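Local coordinates for protein dITP/XTP pyrophosphatase (Coxiella burnetii, PDB 3TQU) that probably hydrolyses non-canonical purine nucleoside triphosphates such as XTP, dITP and ITP to their monophosphates and diphosphate, clearing them from the nucleotide pool, at residues E100-V105 and Y159-Y164; S115-S120 and I147-R152. One frame throughout, in Å; residues are numbered along the deposited sequence.

Interaction 1 of 2, residues E100-V105 and Y159-Y164; sequences ERIQKV and YDPIFY
Just over one and a half turns of helix, 100-105, lie against a short 3-10 turn, 160-162, that leads into the strand at 163-164; the backbones come nearest at Ile102 and Tyr159, whose CA atoms are 5.9 Å apart. No hydrogen bond crosses between them, and the 321 Å² of surface they bury together is contributed by six residues. Tyr159 points its ring at the helix, crossing the Arg101 side chain at about a right angle and Val105 obliquely. With CG beside its own backbone N (chi1 -62°), the CE1 corner reaches Val105 CG2 at 3.5 Å, while Arg101 O lies in the ring plane at its edge. The hydroxyl runs past the aliphatic root of Arg101, Tyr159 OH standing 3.5 Å from Arg101 CB, and is itself hydrogen-bonded to Ser88 O. Arg101's chain bends at chi3, and its guanidinium, turned 81° from the ring plane, goes to a salt bridge with Asp98. This is the HAM1 fold's helix 98-112 meeting the loop that, by prediction, supplies Tyr159 and Asp160 to the substrate site; Asp160 points away from the helix and forms a salt bridge with Lys180, another predicted substrate residue. Ile102 splits its two branches between neighbours: its CD1 tip sits 3.8 Å from Pro161 CG, and its CG2 methyl meets Ile162 CG2 at 3.6 Å as the two isoleucines slide past each other in opposite directions. Ile162 holds CG1 in the crowded position between backbone N and carbonyl carbon (chi1 58°), and with chi2 extended its CD1 comes within 3.7 Å of Val105 CG1.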
# COMPACT_ATOMS: atom_id res chain seq x y z
N GLU A 100 20.87 18.96 -12.70
CA GLU A 100 20.66 18.32 -14.00
C GLU A 100 19.24 17.76 -14.11
O GLU A 100 18.58 17.94 -15.13
CB GLU A 100 21.67 17.19 -14.21
CG GLU A 100 23.09 17.66 -14.45
CD GLU A 100 24.03 16.50 -14.71
OE1 GLU A 100 24.06 16.01 -15.86
OE2 GLU A 100 24.73 16.07 -13.77
N ARG A 101 18.80 17.07 -13.06
CA ARG A 101 17.46 16.49 -13.04
C ARG A 101 16.38 17.57 -13.16
O ARG A 101 15.38 17.38 -13.85
CB ARG A 101 17.25 15.66 -11.77
CG ARG A 101 17.95 14.31 -11.80
CD ARG A 101 17.74 13.53 -10.50
NE ARG A 101 18.64 13.98 -9.45
CZ ARG A 101 19.89 13.55 -9.30
NH1 ARG A 101 20.39 12.65 -10.14
NH2 ARG A 101 20.64 14.01 -8.31
N ILE A 102 16.59 18.69 -12.47
CA ILE A 102 15.67 19.82 -12.54
C ILE A 102 15.54 20.31 -13.98
O ILE A 102 14.44 20.60 -14.46
CB ILE A 102 16.14 20.98 -11.65
CG1 ILE A 102 15.93 20.63 -10.18
CG2 ILE A 102 15.40 22.26 -12.00
CD1 ILE A 102 16.64 21.55 -9.22
N GLN A 103 16.67 20.38 -14.68
CA GLN A 103 16.68 20.85 -16.06
C GLN A 103 15.98 19.88 -17.00
O GLN A 103 15.29 20.30 -17.93
CB GLN A 103 18.11 21.13 -16.54
CG GLN A 103 18.67 22.42 -15.99
CD GLN A 103 17.82 23.62 -16.35
OE1 GLN A 103 17.38 23.76 -17.49
NE2 GLN A 103 17.56 24.48 -15.37
N LYS A 104 16.15 18.58 -16.76
CA LYS A 104 15.49 17.58 -17.60
C LYS A 104 13.98 17.63 -17.43
O LYS A 104 13.23 17.50 -18.40
CB LYS A 104 16.03 16.18 -17.30
CG LYS A 104 15.50 15.12 -18.26
CD LYS A 104 16.54 14.04 -18.53
CE LYS A 104 16.05 13.04 -19.56
NZ LYS A 104 14.84 12.30 -19.10
N VAL A 105 13.52 17.83 -16.20
CA VAL A 105 12.09 17.98 -15.95
C VAL A 105 11.54 19.22 -16.65
O VAL A 105 10.48 19.17 -17.27
CB VAL A 105 11.79 18.06 -14.44
CG1 VAL A 105 10.42 18.68 -14.20
CG2 VAL A 105 11.88 16.68 -13.82
N TYR A 159 14.24 18.13 -6.37
CA TYR A 159 13.33 18.93 -7.19
C TYR A 159 12.68 20.07 -6.41
O TYR A 159 11.85 20.79 -6.96
CB TYR A 159 12.25 18.04 -7.80
CG TYR A 159 12.77 16.97 -8.74
CD1 TYR A 159 13.24 17.30 -10.00
CD2 TYR A 159 12.78 15.63 -8.37
CE1 TYR A 159 13.72 16.33 -10.87
CE2 TYR A 159 13.25 14.65 -9.23
CZ TYR A 159 13.72 15.01 -10.48
OH TYR A 159 14.19 14.04 -11.33
N ASP A 160 13.06 20.23 -5.15
CA ASP A 160 12.47 21.28 -4.31
C ASP A 160 12.39 22.67 -4.96
O ASP A 160 11.38 23.35 -4.83
CB ASP A 160 13.18 21.36 -2.95
CG ASP A 160 12.78 20.23 -2.02
OD1 ASP A 160 11.81 19.51 -2.34
OD2 ASP A 160 13.44 20.06 -0.97
N PRO A 161 13.46 23.09 -5.66
CA PRO A 161 13.47 24.42 -6.27
C PRO A 161 12.39 24.65 -7.34
O PRO A 161 12.06 25.81 -7.60
CB PRO A 161 14.87 24.52 -6.89
CG PRO A 161 15.70 23.58 -6.09
CD PRO A 161 14.78 22.44 -5.76
N ILE A 162 11.87 23.60 -7.95
CA ILE A 162 10.82 23.77 -8.97
C ILE A 162 9.45 23.27 -8.53
O ILE A 162 8.52 23.23 -9.34
CB ILE A 162 11.19 23.12 -10.32
CG1 ILE A 162 11.46 21.62 -10.15
CG2 ILE A 162 12.37 23.84 -10.96
CD1 ILE A 162 11.69 20.89 -11.47
N PHE A 163 9.32 22.89 -7.27
CA PHE A 163 8.03 22.44 -6.77
C PHE A 163 7.27 23.58 -6.09
O PHE A 163 7.45 23.83 -4.90
CB PHE A 163 8.18 21.26 -5.82
CG PHE A 163 6.87 20.61 -5.45
CD1 PHE A 163 6.26 19.72 -6.32
CD2 PHE A 163 6.25 20.91 -4.25
CE1 PHE A 163 5.06 19.13 -5.99
CE2 PHE A 163 5.05 20.31 -3.92
CZ PHE A 163 4.45 19.42 -4.79
N TYR A 164 6.44 24.26 -6.86
CA TYR A 164 5.65 25.38 -6.36
C TYR A 164 4.52 24.89 -5.47
O TYR A 164 3.74 24.01 -5.85
CB TYR A 164 5.09 26.20 -7.53
CG TYR A 164 4.27 27.40 -7.11
CD1 TYR A 164 2.88 27.38 -7.21
CD2 TYR A 164 4.87 28.56 -6.64
CE1 TYR A 164 2.12 28.48 -6.84
CE2 TYR A 164 4.12 29.66 -6.26
CZ TYR A 164 2.75 29.61 -6.36
OH TYR A 164 1.99 30.70 -5.99

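Interaction 2 of 2, residues S115-S120 and I147-R152; sequences SDRSAS and IAREPR
The backbones of 115-120 and 147-152 approach most closely at Arg117 and Ile147, CA atoms 5.4 Å apart, where Ile147 N donates to Arg117 O at 2.9 Å, in the carbonyl plane. Arg117 returns the link with its side chain. Bends at chi2 and chi3 fold the chain back so that NE and NH2 grip one acceptor side-on: Arg117 NE is 3.0 Å and NH2 3.2 Å from Ile147 O, which lies near the guanidinium plane although both donors stand above the plane of the carbonyl. A weak bond from Arg117 NH2 to Ala148 O, 2.7 Å long but only 122° at the hydrogen, adds a second acceptor. Arg149 stacks over one face of this group, guanidinium centres 4.4 Å apart and planes at 16°; the carbonyls at Arg117's edge probably offset the repulsion of like charges. Asp116 OD1 closes an Asx turn onto Ser118 N and also accepts from Ser118 OG. On the strand side of the contact, Ile147 CD1 lies 3.5 Å from Ala119 CB. The contact thus pairs the start of strand 118-128 with the end of antiparallel strand 137-147, while Leu109 of helix 98-112 touches both Arg117 and Ile147, and Ile77 of strand 68-77 borders Ala119 and Ile147.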
# COMPACT_ATOMS: atom_id res chain seq x y z
N SER A 115 -0.27 22.73 -20.96
CA SER A 115 -0.56 23.80 -20.01
C SER A 115 -0.62 23.31 -18.56
O SER A 115 -0.46 24.10 -17.63
CB SER A 115 -1.87 24.49 -20.38
OG SER A 115 -2.94 23.58 -20.40
N ASP A 116 -0.85 22.02 -18.38
CA ASP A 116 -0.96 21.45 -17.04
C ASP A 116 0.41 21.25 -16.40
O ASP A 116 1.19 20.40 -16.83
CB ASP A 116 -1.71 20.12 -17.08
CG ASP A 116 -2.14 19.65 -15.70
OD1 ASP A 116 -1.70 20.27 -14.71
OD2 ASP A 116 -2.90 18.66 -15.61
N ARG A 117 0.70 22.04 -15.37
CA ARG A 117 1.96 21.94 -14.65
C ARG A 117 1.78 21.17 -13.34
O ARG A 117 2.66 21.16 -12.49
CB ARG A 117 2.52 23.33 -14.33
CG ARG A 117 2.54 24.30 -15.52
CD ARG A 117 3.74 24.08 -16.42
NE ARG A 117 5.01 24.38 -15.74
CZ ARG A 117 6.19 24.35 -16.34
NH1 ARG A 117 6.28 24.04 -17.62
NH2 ARG A 117 7.29 24.63 -15.65
N SER A 118 0.62 20.53 -13.19
CA SER A 118 0.29 19.83 -11.95
C SER A 118 1.30 18.74 -11.63
O SER A 118 1.77 18.04 -12.52
CB SER A 118 -1.12 19.23 -12.02
OG SER A 118 -2.09 20.26 -12.11
N ALA A 119 1.62 18.60 -10.34
CA ALA A 119 2.58 17.60 -9.90
C ALA A 119 2.33 17.26 -8.44
O ALA A 119 1.64 17.98 -7.73
CB ALA A 119 4.00 18.11 -10.10
N SER A 120 2.89 16.14 -8.00
CA SER A 120 2.75 15.71 -6.61
C SER A 120 4.02 15.01 -6.15
O SER A 120 4.66 14.30 -6.92
CB SER A 120 1.56 14.77 -6.46
OG SER A 120 0.38 15.36 -6.96
N ILE A 147 4.80 22.56 -11.02
CA ILE A 147 6.19 22.72 -11.43
C ILE A 147 6.43 24.14 -11.92
O ILE A 147 5.77 24.61 -12.85
CB ILE A 147 6.57 21.72 -12.54
CG1 ILE A 147 6.24 20.29 -12.11
CG2 ILE A 147 8.05 21.85 -12.89
CD1 ILE A 147 7.00 19.83 -10.87
N ALA A 148 7.39 24.82 -11.30
CA ALA A 148 7.70 26.19 -11.67
C ALA A 148 8.43 26.25 -13.01
O ALA A 148 8.88 25.23 -13.52
CB ALA A 148 8.52 26.86 -10.58
N ARG A 149 8.53 27.46 -13.56
CA ARG A 149 9.19 27.66 -14.85
C ARG A 149 10.70 27.68 -14.68
O ARG A 149 11.44 27.32 -15.59
CB ARG A 149 8.71 28.98 -15.48
CG ARG A 149 7.20 29.09 -15.65
CD ARG A 149 6.72 28.37 -16.90
NE ARG A 149 5.27 28.44 -17.04
CZ ARG A 149 4.60 28.00 -18.09
NH1 ARG A 149 5.24 27.45 -19.11
NH2 ARG A 149 3.27 28.10 -18.13
N GLU A 150 11.15 28.12 -13.51
CA GLU A 150 12.58 28.15 -13.20
C GLU A 150 12.81 27.88 -11.72
O GLU A 150 11.93 28.15 -10.90
CB GLU A 150 13.20 29.49 -13.61
CG GLU A 150 12.60 30.70 -12.91
CD GLU A 150 13.27 32.00 -13.31
OE1 GLU A 150 13.07 32.45 -14.46
OE2 GLU A 150 14.00 32.58 -12.48
N PRO A 151 13.99 27.36 -11.37
CA PRO A 151 14.31 27.02 -9.98
C PRO A 151 14.34 28.25 -9.07
O PRO A 151 14.89 29.29 -9.46
CB PRO A 151 15.71 26.41 -10.07
CG PRO A 151 15.86 25.99 -11.50
CD PRO A 151 15.09 27.00 -12.28
N ARG A 152 13.77 28.13 -7.88
CA ARG A 152 13.79 29.20 -6.88
C ARG A 152 13.91 28.61 -5.48
O ARG A 152 13.29 27.60 -5.17
CB ARG A 152 12.51 30.04 -6.96
CG ARG A 152 12.56 31.17 -7.98
CD ARG A 152 11.34 32.08 -7.86
NE ARG A 152 10.12 31.46 -8.38
CZ ARG A 152 9.13 30.99 -7.62
NH1 ARG A 152 9.20 31.07 -6.30
NH2 ARG A 152 8.07 30.44 -8.20

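Overall arrangement
From the N terminus, the chain passes through strand 68-77 before helix 98-112, which supplies the first half of interaction 1. Strand 118-128 follows, and with its partner 137-147 forms a hairpin whose open end is closed by interaction 2, 27 residues apart at the nearest ends. The chain then runs on to 159-164, completing interaction 1 around the whole hairpin: the shorter loop lies within the longer one. Their centres are about 8 Å apart. Probable backbone hydrogen bonds, Ala148 N to Ile162 O and Arg152 N to Pro161 O, join them directly, and Pro151 packs against both Ile102 and Pro161. Together they tie helix 98-112 and the predicted substrate loop to one end of the mixed sheet's central strands.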